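Local coordinates for D-lactate dehydrogenase (Fermentative) (Pseudomonas aeruginosa, PDB 6ABJ), which catalyses the NAD-dependent interconversion of D-lactate and pyruvate as a tetrameric member of the D-isomer specific 2-hydroxyacid dehydrogenase family, at residues B[33-38]-B[322-327]; B[26-31]-B[89-94]; B[331-334]-B[339-342]; B[42-47]-B[59-64]; B[20-25]-B[52-57]. All coordinates share one frame; numbering follows the deposited sequence.

Contact 1. Residues B[33-38]-B[322-327]; sequences QASNHR and AIADTT
Ser35 and Arg38 meet Asp325 in a polar, partly buried contact between helix 26-35, with the turn that follows it, and the long C-terminal helix 317-335. The backbones come near each other at one place, Ser35 to Asp325, with their CA atoms 5.5 Å apart. Asp325 OD1 is the focus of the chemistry. Ser35 OG donates to it over 2.6 Å, using the anti lone pair of the carboxylate oxygen, the one turned from OD2. The serine hydroxyl gets there because chi1 of 177° swings OG opposite its backbone N. Arg38 supplies a second, charged partner: its NH2 lies 3.0 Å from the same OD1 in a salt bridge, against 3.4 Å from NH2 to Asp325 OD2. The guanidinium and carboxylate planes stand 87° apart, so a single nitrogen makes the approach and the two groups do not pair side by side. A bend of the arginine chain at chi2 (-84°) directs its guanidinium to the aspartate. Next to the polar atoms, Ala324 CB packs on Ser35 CB at 3.6 Å. The two residues after Asp325 keep their hydroxyls within their own helix: Thr326 OG1 bonds to Ala322 O, and Thr327 OG1 to Ile323 O, each from the face of the carbonyl plane opposite the backbone N-H of the same threonine. Ala324 and Thr327 also pack on Phe32 of helix 26-35, Ser35 touches Leu328 of helix 317-335, and Asn36 reaches Leu43, tying the helix pair to edge strand 42-45.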
# COMPACT_ATOMS: atom_id res chain seq x y z
N GLN B 33 -18.36 4.38 -28.11
CA GLN B 33 -18.46 3.49 -29.29
C GLN B 33 -19.70 2.62 -29.30
O GLN B 33 -20.33 2.49 -30.34
CB GLN B 33 -17.21 2.67 -29.51
CG GLN B 33 -16.16 3.62 -30.01
CD GLN B 33 -14.86 3.00 -30.40
OE1 GLN B 33 -14.52 1.91 -29.97
NE2 GLN B 33 -14.12 3.71 -31.23
N ALA B 34 -20.09 2.10 -28.16
CA ALA B 34 -21.27 1.25 -28.11
C ALA B 34 -22.53 2.08 -28.33
O ALA B 34 -23.45 1.65 -29.03
CB ALA B 34 -21.34 0.54 -26.77
N SER B 35 -22.54 3.29 -27.75
CA SER B 35 -23.69 4.14 -27.85
C SER B 35 -23.89 4.67 -29.29
O SER B 35 -25.00 4.98 -29.71
CB SER B 35 -23.56 5.30 -26.87
OG SER B 35 -24.68 6.16 -27.04
N ASN B 36 -22.80 4.75 -30.03
CA ASN B 36 -22.79 5.24 -31.43
C ASN B 36 -23.44 4.27 -32.46
O ASN B 36 -23.63 4.65 -33.61
CB ASN B 36 -21.34 5.54 -31.85
CG ASN B 36 -21.23 6.49 -33.04
OD1 ASN B 36 -22.04 7.44 -33.22
ND2 ASN B 36 -20.23 6.24 -33.86
N HIS B 37 -23.84 3.07 -32.02
CA HIS B 37 -24.49 2.08 -32.90
C HIS B 37 -25.83 2.57 -33.45
O HIS B 37 -26.33 2.02 -34.41
CB HIS B 37 -24.66 0.71 -32.20
CG HIS B 37 -23.36 0.01 -31.90
ND1 HIS B 37 -22.17 0.34 -32.52
CD2 HIS B 37 -23.07 -1.01 -31.05
CE1 HIS B 37 -21.20 -0.44 -32.06
NE2 HIS B 37 -21.72 -1.26 -31.16
N ARG B 38 -26.40 3.62 -32.86
CA ARG B 38 -27.62 4.24 -33.37
C ARG B 38 -27.37 5.68 -33.83
O ARG B 38 -28.31 6.44 -33.95
CB ARG B 38 -28.75 4.17 -32.31
CG ARG B 38 -28.29 4.25 -30.85
CD ARG B 38 -27.86 2.85 -30.40
NE ARG B 38 -27.34 2.82 -29.04
CZ ARG B 38 -28.11 2.86 -27.95
NH1 ARG B 38 -29.43 2.94 -28.04
NH2 ARG B 38 -27.55 2.82 -26.75
N ALA B 322 -25.47 5.48 -20.12
CA ALA B 322 -26.46 6.56 -20.06
C ALA B 322 -25.89 7.95 -20.41
O ALA B 322 -26.54 8.76 -21.11
CB ALA B 322 -27.13 6.62 -18.68
N ILE B 323 -24.70 8.24 -19.90
CA ILE B 323 -23.98 9.48 -20.23
C ILE B 323 -23.68 9.54 -21.75
O ILE B 323 -23.81 10.59 -22.41
CB ILE B 323 -22.66 9.55 -19.45
CG1 ILE B 323 -22.91 9.96 -17.97
CG2 ILE B 323 -21.64 10.50 -20.08
CD1 ILE B 323 -21.76 9.57 -17.06
N ALA B 324 -23.22 8.43 -22.30
CA ALA B 324 -22.90 8.40 -23.75
C ALA B 324 -24.13 8.57 -24.62
O ALA B 324 -24.09 9.37 -25.56
CB ALA B 324 -22.18 7.12 -24.09
N ASP B 325 -25.21 7.86 -24.30
CA ASP B 325 -26.49 7.93 -25.02
C ASP B 325 -27.05 9.36 -24.95
O ASP B 325 -27.49 9.94 -25.94
CB ASP B 325 -27.53 7.00 -24.35
CG ASP B 325 -27.26 5.52 -24.55
OD1 ASP B 325 -26.35 5.13 -25.27
OD2 ASP B 325 -28.00 4.73 -23.96
N THR B 326 -27.07 9.92 -23.75
CA THR B 326 -27.53 11.25 -23.53
C THR B 326 -26.70 12.25 -24.34
O THR B 326 -27.26 13.11 -25.04
CB THR B 326 -27.60 11.59 -22.04
OG1 THR B 326 -28.70 10.83 -21.49
CG2 THR B 326 -27.91 13.02 -21.86
N THR B 327 -25.37 12.10 -24.31
CA THR B 327 -24.50 13.08 -24.97
C THR B 327 -24.67 12.99 -26.53
O THR B 327 -24.79 14.02 -27.19
CB THR B 327 -23.06 12.84 -24.55
OG1 THR B 327 -22.97 13.05 -23.12
CG2 THR B 327 -22.10 13.76 -25.27

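Contact 2. Residues B[26-31]-B[89-94]; sequences AYDSES and ALRSAG. With ACT (acetate ion), chain D.
The Arg91 guanidinium and the Asp28 carboxylate meet with their planes 75° apart, the side chains running roughly perpendicular. At the edge of the guanidinium, in its plane, sits a water, which accepts from Arg91 NH2 at 3.0 Å and donates to Asp28 OD2 at 2.7 Å. Asp28 OD1 comes in obliquely to the guanidinium and makes a salt bridge to Arg91 NE at 3.2 Å; as a hydrogen bond this is weak, with an N-H...O angle of 131°. Arg91 reaches across with its chain extended from CG to NE, out of the centre of an inverse gamma turn just past strand 87-90. Its NH2 has a stronger partner in Phe22 O. Asp28 OD2 likewise accepts from the backbone N of Gln25, the N-cap residue of helix 26-35; Asp28 is the third residue after it, so this is one half of a capping box. Beyond Arg91, Gly94 N donates at 3.0 Å to OXT of an acetate ion, probably picked up during crystallisation, and Tyr116 OH bonds it too. Such a carboxylate on a backbone N-H is consistent with the substrate-facing role of this loop in relatives. Asp28 lies about 7 Å, side chain to side chain, from the NADH-binding Phe314. Since both charges are buried, their mutual neutralisation, with the water and backbone partners, probably pays for their burial and fixes the helix start against the strand end.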
# COMPACT_ATOMS: atom_id res chain seq x y z
N ALA B 26 -10.08 5.22 -21.58
CA ALA B 26 -10.56 4.01 -22.21
C ALA B 26 -12.04 3.78 -21.96
O ALA B 26 -12.76 3.34 -22.85
CB ALA B 26 -9.72 2.81 -21.76
N TYR B 27 -12.52 4.09 -20.75
CA TYR B 27 -13.96 3.89 -20.47
C TYR B 27 -14.87 4.87 -21.29
O TYR B 27 -16.04 4.58 -21.57
CB TYR B 27 -14.25 3.97 -18.95
CG TYR B 27 -14.04 5.33 -18.27
CD1 TYR B 27 -14.94 6.34 -18.46
CD2 TYR B 27 -12.97 5.56 -17.42
CE1 TYR B 27 -14.78 7.57 -17.89
CE2 TYR B 27 -12.82 6.82 -16.80
CZ TYR B 27 -13.73 7.81 -17.07
OH TYR B 27 -13.67 9.07 -16.50
N ASP B 28 -14.30 6.00 -21.72
CA ASP B 28 -15.06 6.92 -22.63
C ASP B 28 -15.21 6.29 -24.01
O ASP B 28 -16.32 6.22 -24.58
CB ASP B 28 -14.33 8.24 -22.76
CG ASP B 28 -14.26 9.01 -21.47
OD1 ASP B 28 -15.33 9.25 -20.87
OD2 ASP B 28 -13.17 9.49 -21.09
N SER B 29 -14.09 5.82 -24.58
CA SER B 29 -14.12 5.22 -25.92
C SER B 29 -15.01 4.01 -25.94
O SER B 29 -15.77 3.82 -26.85
CB SER B 29 -12.75 4.93 -26.53
OG SER B 29 -11.85 4.48 -25.55
N GLU B 30 -14.93 3.18 -24.92
CA GLU B 30 -15.72 1.98 -24.89
C GLU B 30 -17.22 2.28 -24.81
O GLU B 30 -18.01 1.71 -25.58
CB GLU B 30 -15.17 1.12 -23.73
CG GLU B 30 -15.84 -0.21 -23.49
CD GLU B 30 -14.81 -1.26 -23.12
OE1 GLU B 30 -13.85 -0.97 -22.34
OE2 GLU B 30 -14.94 -2.38 -23.65
N SER B 31 -17.64 3.24 -23.96
CA SER B 31 -19.05 3.52 -23.79
C SER B 31 -19.60 4.26 -25.03
O SER B 31 -20.69 3.95 -25.53
CB SER B 31 -19.33 4.36 -22.52
OG SER B 31 -18.48 5.55 -22.40
N ALA B 89 -20.01 19.76 -26.45
CA ALA B 89 -20.84 18.79 -25.74
C ALA B 89 -20.05 18.36 -24.50
O ALA B 89 -18.95 17.79 -24.65
CB ALA B 89 -21.09 17.56 -26.58
N LEU B 90 -20.61 18.58 -23.31
CA LEU B 90 -19.94 18.17 -22.02
C LEU B 90 -20.48 16.81 -21.68
O LEU B 90 -21.72 16.62 -21.53
CB LEU B 90 -20.24 19.11 -20.90
CG LEU B 90 -20.14 20.59 -21.17
CD1 LEU B 90 -20.65 21.38 -20.00
CD2 LEU B 90 -18.70 20.94 -21.48
N ARG B 91 -19.59 15.83 -21.55
CA ARG B 91 -19.99 14.49 -21.10
C ARG B 91 -19.99 14.46 -19.56
O ARG B 91 -19.44 13.55 -18.93
CB ARG B 91 -19.11 13.37 -21.67
CG ARG B 91 -17.61 13.54 -21.47
CD ARG B 91 -16.83 12.41 -22.13
NE ARG B 91 -15.42 12.37 -21.75
CZ ARG B 91 -14.46 13.11 -22.31
NH1 ARG B 91 -14.75 13.97 -23.27
NH2 ARG B 91 -13.21 12.99 -21.89
N SER B 92 -20.62 15.47 -18.96
CA SER B 92 -20.68 15.67 -17.54
C SER B 92 -21.96 16.39 -17.24
O SER B 92 -22.57 17.03 -18.13
CB SER B 92 -19.50 16.53 -17.07
OG SER B 92 -19.50 17.85 -17.63
N ALA B 93 -22.36 16.39 -15.98
CA ALA B 93 -23.40 17.28 -15.53
C ALA B 93 -22.83 18.65 -15.27
O ALA B 93 -23.44 19.67 -15.65
CB ALA B 93 -24.09 16.72 -14.29
N GLY B 94 -21.65 18.70 -14.63
CA GLY B 94 -21.10 19.98 -14.21
C GLY B 94 -20.46 20.73 -15.36
O GLY B 94 -20.06 20.12 -16.36
C ACT D . -19.13 16.66 -12.73
O ACT D . -18.87 17.70 -12.09
OXT ACT D . -20.27 16.45 -13.22
CH3 ACT D . -18.06 15.64 -12.93
O HOH W 1 -12.93 11.48 -19.28

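Contact 3. Residues B[331-334]-B[339-342]; sequences IAAW and PRNR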
# COMPACT_ATOMS: atom_id res chain seq x y z
N ILE B 331 -26.34 15.75 -29.16
CA ILE B 331 -25.62 16.21 -30.33
C ILE B 331 -26.55 16.12 -31.56
O ILE B 331 -26.56 17.06 -32.40
CB ILE B 331 -24.29 15.43 -30.54
CG1 ILE B 331 -23.23 15.89 -29.52
CG2 ILE B 331 -23.70 15.69 -31.92
CD1 ILE B 331 -22.03 14.98 -29.39
N ALA B 332 -27.29 15.01 -31.66
CA ALA B 332 -28.27 14.79 -32.77
C ALA B 332 -29.35 15.86 -32.71
O ALA B 332 -29.78 16.42 -33.72
CB ALA B 332 -28.87 13.38 -32.67
N ALA B 333 -29.77 16.17 -31.49
CA ALA B 333 -30.77 17.19 -31.24
C ALA B 333 -30.29 18.59 -31.64
O ALA B 333 -31.02 19.35 -32.33
CB ALA B 333 -31.27 17.13 -29.81
N TRP B 334 -29.08 18.95 -31.25
CA TRP B 334 -28.56 20.24 -31.66
C TRP B 334 -28.59 20.36 -33.17
O TRP B 334 -29.02 21.39 -33.74
CB TRP B 334 -27.13 20.45 -31.15
CG TRP B 334 -26.34 21.53 -31.88
CD1 TRP B 334 -26.38 22.91 -31.66
CD2 TRP B 334 -25.38 21.36 -32.99
NE1 TRP B 334 -25.54 23.57 -32.51
CE2 TRP B 334 -24.91 22.71 -33.33
CE3 TRP B 334 -24.88 20.27 -33.69
CZ2 TRP B 334 -23.99 22.93 -34.34
CZ3 TRP B 334 -23.94 20.51 -34.70
CH2 TRP B 334 -23.51 21.80 -35.02
N PRO B 339 -33.69 22.29 -28.87
CA PRO B 339 -32.98 22.65 -27.62
C PRO B 339 -33.15 21.45 -26.66
O PRO B 339 -34.28 21.10 -26.25
CB PRO B 339 -33.72 23.91 -27.14
CG PRO B 339 -35.09 23.81 -27.73
CD PRO B 339 -35.06 22.87 -28.90
N ARG B 340 -32.07 20.70 -26.53
CA ARG B 340 -32.04 19.57 -25.60
C ARG B 340 -30.79 19.73 -24.70
O ARG B 340 -29.67 19.81 -25.19
CB ARG B 340 -32.06 18.24 -26.36
CG ARG B 340 -31.95 17.01 -25.44
CD ARG B 340 -32.45 15.69 -26.03
NE ARG B 340 -33.73 15.93 -26.71
CZ ARG B 340 -34.37 15.06 -27.48
NH1 ARG B 340 -33.87 13.85 -27.68
NH2 ARG B 340 -35.54 15.41 -28.05
N ASN B 341 -31.06 19.87 -23.42
CA ASN B 341 -30.03 19.95 -22.35
C ASN B 341 -28.97 21.01 -22.67
O ASN B 341 -27.79 20.83 -22.46
CB ASN B 341 -29.37 18.58 -22.15
CG ASN B 341 -30.37 17.53 -21.67
OD1 ASN B 341 -31.16 17.80 -20.76
ND2 ASN B 341 -30.32 16.33 -22.25
N ARG B 342 -29.43 22.14 -23.15
CA ARG B 342 -28.53 23.23 -23.37
C ARG B 342 -28.27 23.90 -22.06
O ARG B 342 -29.17 24.06 -21.24
CB ARG B 342 -29.18 24.32 -24.26
CG ARG B 342 -29.55 23.98 -25.67
CD ARG B 342 -28.32 24.02 -26.54
NE ARG B 342 -28.13 25.34 -27.20
CZ ARG B 342 -28.51 25.63 -28.45
NH1 ARG B 342 -29.14 24.72 -29.20
NH2 ARG B 342 -28.22 26.80 -28.96
O HOH W 2 -29.79 23.61 -32.18
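Ala333 has the most surface buried here, and Arg340 lies across it as the chain doubles back after helix 317-335. The methyl of Ala333 touches Arg340 CB at 3.7 Å, and Arg340 NE stands 4.1 Å from the same Ala333 CB. The arginine runs out with CG opposite the backbone N (chi1 176°), then bends at chi3 (-44°), which brings one face of its guanidinium over the methyl, offset toward the rim of the flat group. This is contact between an alkyl group and a planar cation, without a hydrogen bond. The third participant, Trp334, is met by Arg342 at its edge: Arg342 NH1 approaches Trp334 CD1 to 4.1 Å near the indole plane. With the ring and guanidinium planes 63° apart and the nitrogen at the rim, the geometry is not that of a cation-pi stack over the ring. Water gives a further link, donating to Trp334 O at 2.8 Å and accepting from Arg342 NH1 in a weak bond of 3.2 Å. Both Trp334 and Arg342 also touch a crystal neighbour, so their exact orientations may owe something to the lattice. Asn341, between the two arginines, is anchored by ND2 to Asn330 OD1 on the same helix and by backbone bonding to His112. The helix also packs on the sheet: Ile331 on Leu87 and Ala89 of strand 87-90, and Trp334 on Leu87 and on Glu62, which precedes strand 63-66.

Contact 4. Residues B[42-47]-B[59-64]; sequences ELHFQQ and QGFEVV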
# COMPACT_ATOMS: atom_id res chain seq x y z
N GLU B 42 -18.60 10.09 -36.47
CA GLU B 42 -17.18 9.79 -36.60
C GLU B 42 -16.55 10.27 -35.31
O GLU B 42 -16.44 11.49 -35.09
CB GLU B 42 -16.53 10.52 -37.80
CG GLU B 42 -15.04 10.16 -38.02
CD GLU B 42 -14.42 10.86 -39.22
OE1 GLU B 42 -15.11 11.08 -40.22
OE2 GLU B 42 -13.22 11.23 -39.17
N LEU B 43 -16.12 9.32 -34.49
CA LEU B 43 -15.55 9.62 -33.17
C LEU B 43 -14.05 9.62 -33.13
O LEU B 43 -13.44 8.62 -33.48
CB LEU B 43 -16.03 8.57 -32.18
CG LEU B 43 -17.55 8.31 -32.19
CD1 LEU B 43 -17.87 7.31 -31.09
CD2 LEU B 43 -18.35 9.60 -31.97
N HIS B 44 -13.48 10.73 -32.67
CA HIS B 44 -12.03 10.88 -32.46
C HIS B 44 -11.73 11.10 -30.98
O HIS B 44 -12.25 12.04 -30.35
CB HIS B 44 -11.48 12.04 -33.32
CG HIS B 44 -11.47 11.74 -34.80
ND1 HIS B 44 -10.34 11.30 -35.47
CD2 HIS B 44 -12.45 11.79 -35.73
CE1 HIS B 44 -10.63 11.10 -36.74
NE2 HIS B 44 -11.91 11.38 -36.92
N PHE B 45 -10.89 10.24 -30.44
CA PHE B 45 -10.51 10.26 -29.00
C PHE B 45 -9.07 10.73 -28.80
O PHE B 45 -8.15 10.03 -29.05
CB PHE B 45 -10.68 8.86 -28.38
CG PHE B 45 -12.09 8.39 -28.40
CD1 PHE B 45 -13.03 8.93 -27.50
CD2 PHE B 45 -12.53 7.46 -29.32
CE1 PHE B 45 -14.35 8.51 -27.50
CE2 PHE B 45 -13.87 7.06 -29.34
CZ PHE B 45 -14.78 7.58 -28.44
N GLN B 46 -8.92 11.95 -28.31
CA GLN B 46 -7.64 12.51 -27.91
C GLN B 46 -7.47 12.41 -26.38
O GLN B 46 -8.28 12.93 -25.59
CB GLN B 46 -7.64 13.99 -28.31
CG GLN B 46 -6.51 14.84 -27.81
CD GLN B 46 -5.17 14.23 -28.13
OE1 GLN B 46 -4.36 13.93 -27.23
NE2 GLN B 46 -4.95 13.98 -29.43
N GLN B 47 -6.37 11.83 -25.94
CA GLN B 47 -6.11 11.76 -24.51
C GLN B 47 -5.81 13.12 -23.88
O GLN B 47 -6.11 13.36 -22.72
CB GLN B 47 -4.92 10.83 -24.26
CG GLN B 47 -5.18 9.42 -24.75
CD GLN B 47 -4.07 8.49 -24.31
OE1 GLN B 47 -3.09 8.91 -23.68
NE2 GLN B 47 -4.22 7.21 -24.65
N GLN B 59 -9.38 21.85 -34.69
CA GLN B 59 -9.57 22.61 -35.91
C GLN B 59 -10.27 21.72 -36.95
O GLN B 59 -9.81 20.62 -37.26
CB GLN B 59 -8.25 23.15 -36.47
CG GLN B 59 -8.46 23.93 -37.78
CD GLN B 59 -7.58 25.15 -37.94
OE1 GLN B 59 -6.53 25.28 -37.29
NE2 GLN B 59 -8.00 26.05 -38.81
N GLY B 60 -11.38 22.23 -37.47
CA GLY B 60 -12.14 21.55 -38.49
C GLY B 60 -13.16 20.57 -37.93
O GLY B 60 -13.85 19.93 -38.70
N PHE B 61 -13.21 20.41 -36.61
CA PHE B 61 -14.17 19.51 -35.98
C PHE B 61 -15.37 20.30 -35.55
O PHE B 61 -15.26 21.34 -34.84
CB PHE B 61 -13.56 18.78 -34.75
CG PHE B 61 -12.63 17.65 -35.09
CD1 PHE B 61 -13.14 16.36 -35.21
CD2 PHE B 61 -11.27 17.85 -35.27
CE1 PHE B 61 -12.32 15.28 -35.50
CE2 PHE B 61 -10.43 16.78 -35.55
CZ PHE B 61 -10.96 15.49 -35.66
N GLU B 62 -16.53 19.81 -35.95
CA GLU B 62 -17.77 20.52 -35.71
C GLU B 62 -18.21 20.44 -34.28
O GLU B 62 -18.86 21.37 -33.75
CB GLU B 62 -18.87 19.93 -36.58
CG GLU B 62 -19.86 21.00 -36.91
CD GLU B 62 -20.74 20.66 -38.08
OE1 GLU B 62 -20.40 19.75 -38.88
OE2 GLU B 62 -21.78 21.32 -38.17
N VAL B 63 -17.85 19.31 -33.65
CA VAL B 63 -18.26 19.09 -32.27
C VAL B 63 -17.06 18.66 -31.46
O VAL B 63 -16.24 17.86 -31.94
CB VAL B 63 -19.36 18.03 -32.16
CG1 VAL B 63 -19.75 17.83 -30.68
CG2 VAL B 63 -20.57 18.46 -32.99
N VAL B 64 -16.94 19.26 -30.29
CA VAL B 64 -15.90 18.86 -29.33
C VAL B 64 -16.59 18.39 -28.08
O VAL B 64 -17.55 19.01 -27.60
CB VAL B 64 -14.80 19.93 -29.10
CG1 VAL B 64 -14.16 20.34 -30.42
CG2 VAL B 64 -15.31 21.14 -28.37
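His44 and Phe61 form a T-shaped (edge-to-face) aromatic pair at the rim of the parallel five-stranded sheet of this alpha/beta domain, where strands 42-45 and 63-66 flank strand 18-21. The ring centroids are 5.2 Å apart and the planes meet at 72°, with the edge of Phe61 directed at a face of His44. The histidine CB already touches the phenyl ring, 4.0 Å from Phe61 CE1. With CG set opposite the carbonyl carbon (chi1 -70°), the imidazole is carried out over that edge: His44 CG lies 3.7 Å from Phe61 CE1, and Phe61 CZ is 3.9 Å from the same CG. At His44 CD2 the approach tightens to 3.5 Å from Phe61 CE1, and this carbon lies in the plane of the phenyl ring. Contact then fades toward the tip, where NE2 turns to a carboxylate. The pair joins strand 42-45 to the loop leading into strand 63-66; the backbones stay apart, His44 CA to Val64 CA being the nearest at 9.4 Å. Phe61 has other partners, both on strand 18-21: Arg18 in a cation-pi interaction, and Leu20 in packing. The histidine tilt about its chi2 axis is probably fixed by Glu42, two residues back on the same strand: NE2-H of His44 donates to the anti lone pair of Glu42 OE2 at 2.6 Å, in the imidazole plane and almost straight at 178°.

Contact 5. Residues B[20-25]-B[52-57]; sequences LFFSSQ and ADTAVL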
# COMPACT_ATOMS: atom_id res chain seq x y z
N LEU B 20 -14.61 15.40 -31.69
CA LEU B 20 -13.31 15.26 -31.05
C LEU B 20 -13.50 15.26 -29.53
O LEU B 20 -13.99 16.24 -28.96
CB LEU B 20 -12.32 16.37 -31.49
CG LEU B 20 -10.92 16.30 -30.85
CD1 LEU B 20 -10.19 15.00 -31.21
CD2 LEU B 20 -10.11 17.53 -31.28
N PHE B 21 -13.06 14.17 -28.88
CA PHE B 21 -13.08 14.05 -27.41
C PHE B 21 -11.71 14.38 -26.80
O PHE B 21 -10.72 13.80 -27.23
CB PHE B 21 -13.39 12.60 -27.02
CG PHE B 21 -14.78 12.13 -27.41
CD1 PHE B 21 -15.09 11.82 -28.74
CD2 PHE B 21 -15.75 11.96 -26.44
CE1 PHE B 21 -16.36 11.37 -29.09
CE2 PHE B 21 -17.00 11.48 -26.76
CZ PHE B 21 -17.32 11.21 -28.10
N PHE B 22 -11.67 15.36 -25.89
CA PHE B 22 -10.49 15.70 -25.18
C PHE B 22 -10.60 14.97 -23.81
O PHE B 22 -11.69 14.52 -23.43
CB PHE B 22 -10.35 17.20 -24.95
CG PHE B 22 -9.93 17.96 -26.14
CD1 PHE B 22 -8.59 18.15 -26.43
CD2 PHE B 22 -10.91 18.47 -27.03
CE1 PHE B 22 -8.19 18.84 -27.56
CE2 PHE B 22 -10.51 19.16 -28.17
CZ PHE B 22 -9.15 19.36 -28.44
N SER B 23 -9.44 14.80 -23.17
CA SER B 23 -9.30 14.10 -21.84
C SER B 23 -9.89 12.68 -21.87
O SER B 23 -10.50 12.24 -20.94
CB SER B 23 -9.89 14.97 -20.74
OG SER B 23 -9.19 16.24 -20.62
N SER B 24 -9.68 11.98 -22.96
CA SER B 24 -10.33 10.68 -23.20
C SER B 24 -9.71 9.57 -22.39
O SER B 24 -8.48 9.50 -22.26
CB SER B 24 -10.23 10.31 -24.67
OG SER B 24 -10.84 11.31 -25.50
N GLN B 25 -10.57 8.73 -21.82
CA GLN B 25 -10.14 7.56 -21.05
C GLN B 25 -10.64 6.38 -21.84
O GLN B 25 -11.57 6.51 -22.64
CB GLN B 25 -10.85 7.54 -19.67
CG GLN B 25 -10.54 8.75 -18.81
CD GLN B 25 -9.11 8.73 -18.38
OE1 GLN B 25 -8.46 7.67 -18.38
NE2 GLN B 25 -8.58 9.89 -18.10
N ALA B 52 -5.42 26.10 -24.05
CA ALA B 52 -5.02 27.03 -25.11
C ALA B 52 -4.14 26.37 -26.20
O ALA B 52 -4.41 26.49 -27.40
CB ALA B 52 -4.34 28.27 -24.52
N ASP B 53 -3.15 25.60 -25.78
CA ASP B 53 -2.19 25.04 -26.73
C ASP B 53 -2.56 23.67 -27.36
O ASP B 53 -1.80 23.16 -28.18
CB ASP B 53 -0.81 24.98 -26.08
CG ASP B 53 -0.57 23.69 -25.26
OD1 ASP B 53 -1.45 23.32 -24.45
OD2 ASP B 53 0.50 23.06 -25.43
N THR B 54 -3.68 23.07 -26.97
CA THR B 54 -4.20 21.84 -27.62
C THR B 54 -5.53 22.09 -28.41
O THR B 54 -6.05 21.19 -29.09
CB THR B 54 -4.49 20.76 -26.59
OG1 THR B 54 -5.43 21.25 -25.61
CG2 THR B 54 -3.20 20.35 -25.88
N ALA B 55 -6.05 23.31 -28.31
CA ALA B 55 -7.31 23.65 -29.00
C ALA B 55 -7.20 23.45 -30.52
O ALA B 55 -8.17 23.08 -31.21
CB ALA B 55 -7.70 25.09 -28.68
N VAL B 56 -5.97 23.65 -31.01
CA VAL B 56 -5.67 23.51 -32.42
C VAL B 56 -6.03 22.12 -32.94
O VAL B 56 -6.33 21.95 -34.12
CB VAL B 56 -4.18 23.89 -32.70
CG1 VAL B 56 -3.21 22.96 -31.96
CG2 VAL B 56 -3.92 23.94 -34.20
N LEU B 57 -6.02 21.12 -32.07
CA LEU B 57 -6.41 19.76 -32.47
C LEU B 57 -7.88 19.65 -32.93
O LEU B 57 -8.24 18.77 -33.72
CB LEU B 57 -6.12 18.79 -31.31
CG LEU B 57 -4.63 18.61 -30.98
CD1 LEU B 57 -4.46 17.81 -29.69
CD2 LEU B 57 -3.89 17.94 -32.13
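Leu20 and Phe22 press against Thr54 and Leu57, one branched and one flat apolar side chain meeting the loop between strands 42-45 and 63-66 largely through its backbone. Leu20 CD2 comes to 3.3 Å from Leu57 O, and the same methyl is 4.2 Å from Leu57 CB. Phe22 meets the loop at its ring edge: Thr54 O lies near the ring plane, 3.5 Å from Phe22 CE1, while Phe22 CZ is 4.2 Å from Leu57 CB, at an oblique approach. No hydrogen bond crosses. In the next shell, Thr54 O is itself engaged, accepting from Leu57 N at 3.0 Å as the chain enters the 3-10 turn. Thr54 OG1 bonds to His49 O and Gln51 N, which fix the threonine from the preceding loop. Leu50 also touches Phe22. The connection thus passes the end of strand 18-21, which lies between the two strands it joins in the parallel sheet, and Leu20 and Phe22 pack it there. Around this, Leu20 is bonded through its backbone to Val63 and Cys65 of strand 63-66, Phe21 is bonded to His44 and Gln46 on and just past strand 42-45, and Ala55 and Val56 pack on Arg79 of helix 74-82.

Contact 2 is the buried one, and there a charged pair is satisfied by water and backbone atoms; contact 4 lies at the surface and relies on an edge-to-face ring pair, while contacts 1, 3 and 5 are partly buried. Contacts 1 and 2 share helix 26-35 and have centres about 9 Å apart; contacts 1 and 3 share helix 317-335. Contacts 2, 4 and 5 reach the same parallel sheet, with His44 O to Phe21 N at 2.7 Å as a probable hydrogen bond joining contacts 4 and 5. Arg91 of contact 2 also reaches the 20-25 segment of contact 5. Charge dominates contacts 1 and 2, whereas apolar or alkyl packing prevails in contacts 3 and 5.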